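Local atomic coordinates of plasmin and fibronectin-binding protein A (Streptococcus pneumoniae, PDB entry 4MR0), a protein that acts as a surface adhesin and invasin that binds human fibronectin, plasmin, plasminogen and serum albumin. Residues V206-T211 with K313-A318; F246-S251 with I270-S275; G274-L279 with S326-I331. One frame throughout, in Å; residues are numbered along the deposited sequence.

Contact 1. Residues V206-T211 with K313-A318; sequences VEWGPT and KGFPYA. With MN (manganese (II) ion), chain G.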
# COMPACT_ATOMS: atom_id res chain seq x y z
N VAL A 206 21.99 -12.43 -8.25
CA VAL A 206 22.54 -11.95 -9.51
C VAL A 206 21.81 -10.68 -9.89
O VAL A 206 20.75 -10.36 -9.33
CB VAL A 206 22.35 -12.99 -10.65
CG1 VAL A 206 23.16 -14.26 -10.35
CG2 VAL A 206 20.87 -13.32 -10.81
N GLU A 207 22.38 -9.94 -10.84
CA GLU A 207 21.76 -8.71 -11.32
C GLU A 207 20.56 -9.10 -12.18
O GLU A 207 20.65 -10.03 -12.99
CB GLU A 207 22.77 -7.93 -12.16
CG GLU A 207 22.28 -6.59 -12.66
CD GLU A 207 22.41 -5.47 -11.64
OE1 GLU A 207 22.90 -5.73 -10.52
OE2 GLU A 207 22.03 -4.33 -11.96
N TRP A 208 19.43 -8.43 -12.00
CA TRP A 208 18.24 -8.72 -12.80
C TRP A 208 18.22 -7.80 -14.02
O TRP A 208 18.24 -6.58 -13.88
CB TRP A 208 16.95 -8.49 -11.99
CG TRP A 208 16.61 -9.61 -11.04
CD1 TRP A 208 17.44 -10.59 -10.59
CD2 TRP A 208 15.35 -9.81 -10.37
NE1 TRP A 208 16.78 -11.39 -9.68
CE2 TRP A 208 15.50 -10.95 -9.54
CE3 TRP A 208 14.11 -9.16 -10.41
CZ2 TRP A 208 14.46 -11.42 -8.72
CZ3 TRP A 208 13.07 -9.64 -9.60
CH2 TRP A 208 13.26 -10.77 -8.78
N GLY A 209 18.21 -8.39 -15.21
CA GLY A 209 18.16 -7.57 -16.41
C GLY A 209 16.73 -7.11 -16.61
O GLY A 209 15.83 -7.60 -15.91
N PRO A 210 16.47 -6.19 -17.54
CA PRO A 210 15.10 -5.72 -17.78
C PRO A 210 14.21 -6.78 -18.41
O PRO A 210 14.66 -7.58 -19.23
CB PRO A 210 15.31 -4.51 -18.69
CG PRO A 210 16.54 -4.88 -19.46
CD PRO A 210 17.43 -5.45 -18.38
N THR A 211 12.94 -6.79 -18.01
CA THR A 211 11.96 -7.72 -18.55
C THR A 211 10.75 -6.87 -18.90
O THR A 211 10.65 -5.72 -18.46
CB THR A 211 11.53 -8.79 -17.53
OG1 THR A 211 11.11 -8.16 -16.32
CG2 THR A 211 12.68 -9.75 -17.25
N LYS A 313 18.38 -3.41 -0.11
CA LYS A 313 17.71 -3.31 1.18
C LYS A 313 16.21 -3.61 1.06
O LYS A 313 15.66 -4.39 1.83
CB LYS A 313 17.91 -1.90 1.76
CG LYS A 313 17.18 -1.65 3.07
CD LYS A 313 17.78 -2.45 4.22
CE LYS A 313 16.95 -2.30 5.49
NZ LYS A 313 16.78 -0.87 5.89
N GLY A 314 15.56 -3.00 0.08
CA GLY A 314 14.14 -3.24 -0.11
C GLY A 314 13.81 -4.37 -1.07
O GLY A 314 12.68 -4.84 -1.13
N PHE A 315 14.79 -4.82 -1.84
CA PHE A 315 14.56 -5.89 -2.82
C PHE A 315 15.79 -6.81 -2.79
O PHE A 315 16.59 -6.82 -3.72
CB PHE A 315 14.36 -5.27 -4.21
CG PHE A 315 13.56 -6.12 -5.16
CD1 PHE A 315 12.17 -6.22 -5.03
CD2 PHE A 315 14.20 -6.85 -6.16
CE1 PHE A 315 11.44 -7.03 -5.90
CE2 PHE A 315 13.47 -7.66 -7.03
CZ PHE A 315 12.08 -7.75 -6.90
N PRO A 316 15.94 -7.59 -1.72
CA PRO A 316 17.06 -8.52 -1.51
C PRO A 316 17.14 -9.73 -2.43
O PRO A 316 18.02 -10.58 -2.27
CB PRO A 316 16.89 -8.92 -0.04
CG PRO A 316 15.41 -8.94 0.12
CD PRO A 316 14.97 -7.67 -0.60
N TYR A 317 16.26 -9.79 -3.42
CA TYR A 317 16.22 -10.91 -4.35
C TYR A 317 17.19 -10.77 -5.52
O TYR A 317 17.40 -11.73 -6.26
CB TYR A 317 14.79 -11.07 -4.88
CG TYR A 317 13.78 -10.83 -3.79
CD1 TYR A 317 13.69 -11.69 -2.70
CD2 TYR A 317 12.97 -9.69 -3.81
CE1 TYR A 317 12.83 -11.42 -1.64
CE2 TYR A 317 12.11 -9.41 -2.75
CZ TYR A 317 12.05 -10.28 -1.67
OH TYR A 317 11.23 -10.00 -0.60
N ALA A 318 17.76 -9.58 -5.67
CA ALA A 318 18.70 -9.33 -6.75
C ALA A 318 19.82 -8.40 -6.30
O ALA A 318 19.80 -7.88 -5.18
CB ALA A 318 17.96 -8.71 -7.94
MN MN G . 10.54 -4.60 -0.77
O HOH W 1 19.31 -13.26 -7.47

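Contact 2. Residues F246-S251 with I270-S275; sequences FAIGNS and IQIAGS. With MN (manganese (II) ion), chain G.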
# COMPACT_ATOMS: atom_id res chain seq x y z
N PHE A 246 4.21 -12.07 -5.57
CA PHE A 246 5.01 -11.51 -6.66
C PHE A 246 6.16 -10.61 -6.23
O PHE A 246 6.01 -9.80 -5.32
CB PHE A 246 4.11 -10.67 -7.59
CG PHE A 246 3.15 -11.48 -8.42
CD1 PHE A 246 3.55 -12.02 -9.64
CD2 PHE A 246 1.83 -11.67 -8.01
CE1 PHE A 246 2.66 -12.74 -10.44
CE2 PHE A 246 0.93 -12.38 -8.80
CZ PHE A 246 1.34 -12.91 -10.01
N ALA A 247 7.30 -10.77 -6.90
CA ALA A 247 8.46 -9.92 -6.68
C ALA A 247 8.77 -9.43 -8.09
O ALA A 247 9.40 -10.12 -8.89
CB ALA A 247 9.63 -10.72 -6.12
N ILE A 248 8.28 -8.23 -8.40
CA ILE A 248 8.45 -7.61 -9.70
C ILE A 248 9.57 -6.58 -9.64
O ILE A 248 9.41 -5.52 -9.04
CB ILE A 248 7.13 -6.94 -10.13
CG1 ILE A 248 6.00 -7.98 -10.15
CG2 ILE A 248 7.27 -6.29 -11.50
CD1 ILE A 248 4.63 -7.39 -10.23
N GLY A 249 10.69 -6.88 -10.28
CA GLY A 249 11.80 -5.95 -10.25
C GLY A 249 12.39 -5.67 -11.62
O GLY A 249 12.54 -6.58 -12.43
N ASN A 250 12.73 -4.40 -11.86
CA ASN A 250 13.32 -3.98 -13.12
C ASN A 250 12.45 -4.44 -14.29
O ASN A 250 12.96 -4.79 -15.36
CB ASN A 250 14.74 -4.57 -13.27
CG ASN A 250 15.63 -3.74 -14.20
OD1 ASN A 250 16.70 -4.19 -14.62
ND2 ASN A 250 15.19 -2.53 -14.51
N SER A 251 11.13 -4.41 -14.10
CA SER A 251 10.22 -4.85 -15.14
C SER A 251 9.47 -3.70 -15.81
O SER A 251 9.46 -2.57 -15.31
CB SER A 251 9.23 -5.86 -14.57
OG SER A 251 8.79 -6.77 -15.57
N ILE A 270 2.69 -8.40 -2.97
CA ILE A 270 3.33 -7.93 -4.19
C ILE A 270 4.36 -6.84 -3.89
O ILE A 270 4.11 -5.94 -3.10
CB ILE A 270 2.30 -7.32 -5.17
CG1 ILE A 270 1.27 -8.37 -5.58
CG2 ILE A 270 3.01 -6.74 -6.39
CD1 ILE A 270 0.10 -7.81 -6.39
N GLN A 271 5.52 -6.95 -4.53
CA GLN A 271 6.57 -5.93 -4.40
C GLN A 271 6.88 -5.48 -5.82
O GLN A 271 7.18 -6.30 -6.69
CB GLN A 271 7.84 -6.48 -3.76
CG GLN A 271 7.70 -6.80 -2.28
CD GLN A 271 8.96 -7.42 -1.70
OE1 GLN A 271 9.95 -6.73 -1.45
NE2 GLN A 271 8.93 -8.73 -1.49
N ILE A 272 6.78 -4.18 -6.05
CA ILE A 272 7.04 -3.59 -7.36
C ILE A 272 8.21 -2.66 -7.12
O ILE A 272 8.06 -1.61 -6.48
CB ILE A 272 5.80 -2.78 -7.83
CG1 ILE A 272 4.59 -3.71 -7.94
CG2 ILE A 272 6.09 -2.12 -9.18
CD1 ILE A 272 3.26 -2.98 -8.12
N ALA A 273 9.37 -3.05 -7.62
CA ALA A 273 10.60 -2.29 -7.43
C ALA A 273 11.30 -1.96 -8.73
O ALA A 273 11.58 -2.86 -9.53
CB ALA A 273 11.55 -3.09 -6.53
N GLY A 274 11.60 -0.68 -8.93
CA GLY A 274 12.26 -0.26 -10.14
C GLY A 274 11.53 -0.72 -11.38
O GLY A 274 12.14 -1.01 -12.41
N SER A 275 10.20 -0.79 -11.29
CA SER A 275 9.40 -1.24 -12.43
C SER A 275 8.48 -0.15 -12.96
O SER A 275 7.96 0.66 -12.20
CB SER A 275 8.59 -2.47 -12.02
OG SER A 275 9.47 -3.54 -11.72
MN MN G . 10.54 -4.60 -0.77
O HOH W 2 6.25 -10.00 -2.41
O HOH W 3 11.66 -0.58 -15.27

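Contact 3. Residues G274-L279 with S326-I331; sequences GSKNVL and SENVTI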
# COMPACT_ATOMS: atom_id res chain seq x y z
N GLY A 274 11.60 -0.68 -8.93
CA GLY A 274 12.26 -0.26 -10.14
C GLY A 274 11.53 -0.72 -11.38
O GLY A 274 12.14 -1.01 -12.41
N SER A 275 10.20 -0.79 -11.29
CA SER A 275 9.40 -1.24 -12.43
C SER A 275 8.48 -0.15 -12.96
O SER A 275 7.96 0.66 -12.20
CB SER A 275 8.59 -2.47 -12.02
OG SER A 275 9.47 -3.54 -11.72
N LYS A 276 8.29 -0.15 -14.28
CA LYS A 276 7.47 0.87 -14.92
C LYS A 276 6.22 0.31 -15.62
O LYS A 276 6.25 -0.77 -16.22
CB LYS A 276 8.34 1.63 -15.93
CG LYS A 276 7.64 2.77 -16.66
CD LYS A 276 8.58 3.41 -17.68
CE LYS A 276 7.88 4.53 -18.44
NZ LYS A 276 8.76 5.13 -19.48
N ASN A 277 5.13 1.06 -15.54
CA ASN A 277 3.88 0.65 -16.17
C ASN A 277 3.36 -0.66 -15.59
O ASN A 277 3.20 -1.65 -16.31
CB ASN A 277 4.07 0.49 -17.68
CG ASN A 277 4.28 1.81 -18.39
OD1 ASN A 277 4.88 1.86 -19.46
ND2 ASN A 277 3.78 2.89 -17.80
N VAL A 278 3.10 -0.66 -14.29
CA VAL A 278 2.57 -1.85 -13.63
C VAL A 278 1.14 -1.58 -13.20
O VAL A 278 0.84 -0.55 -12.59
CB VAL A 278 3.38 -2.24 -12.39
CG1 VAL A 278 2.85 -3.54 -11.80
CG2 VAL A 278 4.85 -2.37 -12.75
N LEU A 279 0.26 -2.52 -13.52
CA LEU A 279 -1.14 -2.40 -13.17
C LEU A 279 -1.59 -3.61 -12.36
O LEU A 279 -1.31 -4.75 -12.73
CB LEU A 279 -2.00 -2.31 -14.44
CG LEU A 279 -3.52 -2.32 -14.28
CD1 LEU A 279 -3.97 -1.04 -13.58
CD2 LEU A 279 -4.20 -2.44 -15.65
N SER A 326 10.16 3.25 -9.40
CA SER A 326 9.05 2.54 -10.02
C SER A 326 8.29 3.74 -10.59
O SER A 326 8.35 4.84 -10.03
CB SER A 326 8.21 1.80 -8.98
OG SER A 326 8.83 0.58 -8.65
N GLU A 327 7.59 3.55 -11.69
CA GLU A 327 6.93 4.67 -12.33
C GLU A 327 5.68 4.21 -13.06
O GLU A 327 5.65 3.12 -13.62
CB GLU A 327 7.94 5.31 -13.28
CG GLU A 327 7.42 6.30 -14.28
CD GLU A 327 8.51 6.74 -15.24
OE1 GLU A 327 9.57 6.08 -15.30
OE2 GLU A 327 8.31 7.75 -15.95
N ASN A 328 4.64 5.04 -13.05
CA ASN A 328 3.38 4.70 -13.70
C ASN A 328 2.82 3.40 -13.12
O ASN A 328 2.59 2.43 -13.85
CB ASN A 328 3.57 4.55 -15.22
CG ASN A 328 4.21 5.77 -15.86
OD1 ASN A 328 4.18 6.88 -15.31
ND2 ASN A 328 4.80 5.58 -17.04
N VAL A 329 2.62 3.37 -11.81
CA VAL A 329 2.07 2.20 -11.15
C VAL A 329 0.64 2.55 -10.75
O VAL A 329 0.39 3.59 -10.15
CB VAL A 329 2.87 1.83 -9.88
CG1 VAL A 329 2.30 0.55 -9.26
CG2 VAL A 329 4.34 1.65 -10.23
N THR A 330 -0.30 1.67 -11.09
CA THR A 330 -1.71 1.91 -10.78
C THR A 330 -2.32 0.68 -10.12
O THR A 330 -2.25 -0.43 -10.66
CB THR A 330 -2.55 2.22 -12.05
OG1 THR A 330 -2.04 3.38 -12.71
CG2 THR A 330 -4.02 2.49 -11.67
N ILE A 331 -2.91 0.89 -8.95
CA ILE A 331 -3.60 -0.17 -8.21
C ILE A 331 -5.04 0.32 -8.29
O ILE A 331 -5.32 1.44 -7.87
CB ILE A 331 -3.16 -0.22 -6.73
CG1 ILE A 331 -1.64 -0.20 -6.62
CG2 ILE A 331 -3.71 -1.50 -6.08
CD1 ILE A 331 -0.94 -1.38 -7.28

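Contact 1. Residues V206-T211 with K313-A318
Y317 O receives a hydrogen bond from a water whose O lies 2.7 Å away. The same water accepts from V206 N at 2.9 Å. It thus bridges the two loops through their backbones. Beside this bridge, one face of the W208 indole takes two groups. A318 CB sits over the five-membered ring, 3.3 Å from its centroid and 12° off the normal, a clear CH-pi contact. W208 CG, set beside its own backbone N (chi1 -79°), lies 3.5 Å from A318 CB. F315 meets the six-membered ring edge first. This is an offset edge-to-face stack with centroids 5.1 Å apart and planes at 88°. F315 CE2 comes to 3.3 Å from W208 CZ3, and F315 CZ lies close to the same carbon. Y317 CB touches CZ2 of the indole at 3.9 Å. The type I turn F315-A318 brings F315 and A318 to the same ring face. Y317 CD2 lies over the centre of the F315 ring. The buried W208 NE1 is satisfied by L198 O. G314 O binds a manganese ion at 2.2 Å, completed by Q271, Q306 and E308. Both segments are loops on the flank of a right-handed parallel beta-helix. V206-T211 links strand 194-195 to strand 211-217, and W208 packs on M195 of the former. K313-A318 follows strand 306-308, and F315 rests on A247 of strand 243-252.

Contact 2. Residues F246-S251 with I270-S275
Strands 246-249 and 270-273 run parallel, 4° apart with axes 4.8 Å from each other, and pair F246 with I270 through to G249 with A273. They are neighbouring rungs of a parallel beta-helix. The backbone ladder consists of Q271 N to F246 O, I248 N to Q271 O, A273 N to I248 O and N250 N to A273 O. F246, I248, I270 and I272 share one face, which packs against strand 254-257. There I248 CD1 meets I270 CG2 at 4.2 Å and I272 CG1 at 4.3 Å. F246 and I270 lie side by side, with CD2 of the ring 4.1 Å from CG1. A247, Q271 and A273 are on the other face, under the F315 loop. Q271 is extended beyond CG, and its OE1 binds the manganese ion at 2.3 Å. Its NE2 bonds to Y317 and to a water that also donates to F246 O. This leaves the amide held at both ends. Beyond the strands, S275 OG does double duty. S275 OG accepts from S251 N at 3.0 Å. The same S275 OG donates to A273 O at 3.1 Å, from 63° out of the carbonyl plane, while N250 N approaches that oxygen nearly in line with its C=O.

Contact 3. Residues G274-L279 with S326-I331
The K276 side chain lies beside that of E327 on the adjoining coil of the parallel beta-helix, fully extended and pointing the same way. K276 CB is 3.8 Å from E327 O. CG stays near that carbonyl oxygen, at 3.7 Å from E327 O. CD moves on to the carboxylate, 3.7 Å from E327 OE1. CE reaches N328, 3.5 Å from its ND2. At the tip, NZ is 4.4 Å from E327 OE1, too far for a salt bridge. The opposite charges may still attract. E327 CG is anti to its backbone N (chi1 167°), and the chain runs on extended beyond it, beside K276.

At N277 and N328 the chain turns a corner. Both residues have positive phi, and their amide planes are 19° apart. N277 also touches N253, and N328 OD1 bonds to N363 ND2. This row of asparagines at successive corners is consistent with the asparagine ladder known from parallel beta-helices.

The backbones run nearly parallel. E327 N bonds to S275 O, N277 N to E327 O, and V278 N to N328 O. Before the corner, S326 OG accepts from S275 N at 3.3 Å, and it is also bonded to E308 O. This serine therefore ties the loop to the rung of strand 306-308. After the corner, V278 and V329 point inward, where both touch I272. L279 and T330 are on the other face. They lie side by side, and L279 CD1 comes to 3.4 Å from T330 O. Strand pairing resumes with T330 N donating to V278 O at 2.9 Å, with an angle of 167° at the hydrogen.

Overall arrangement
Contacts 2 and 3 follow each other around the beta-helix and share G274 and S275; their centres are about 9 Å apart. S251 O bonds to K276 N at 2.9 Å, and I272 O to S326 OG at 3.2 Å. Contact 1 covers the flank of contact 2, with centres also about 9 Å apart. Y317 OH and Q271 NE2 are joined by a 2.8 Å bond, as are T211 OG1 and S251 OG. Contacts 1 and 2 each supply a manganese ligand, G314 O and Q271 OE1, and these oxygens are 3.3 Å apart. Contact 3 does not touch contact 1; their nearest atoms are about 7 Å apart.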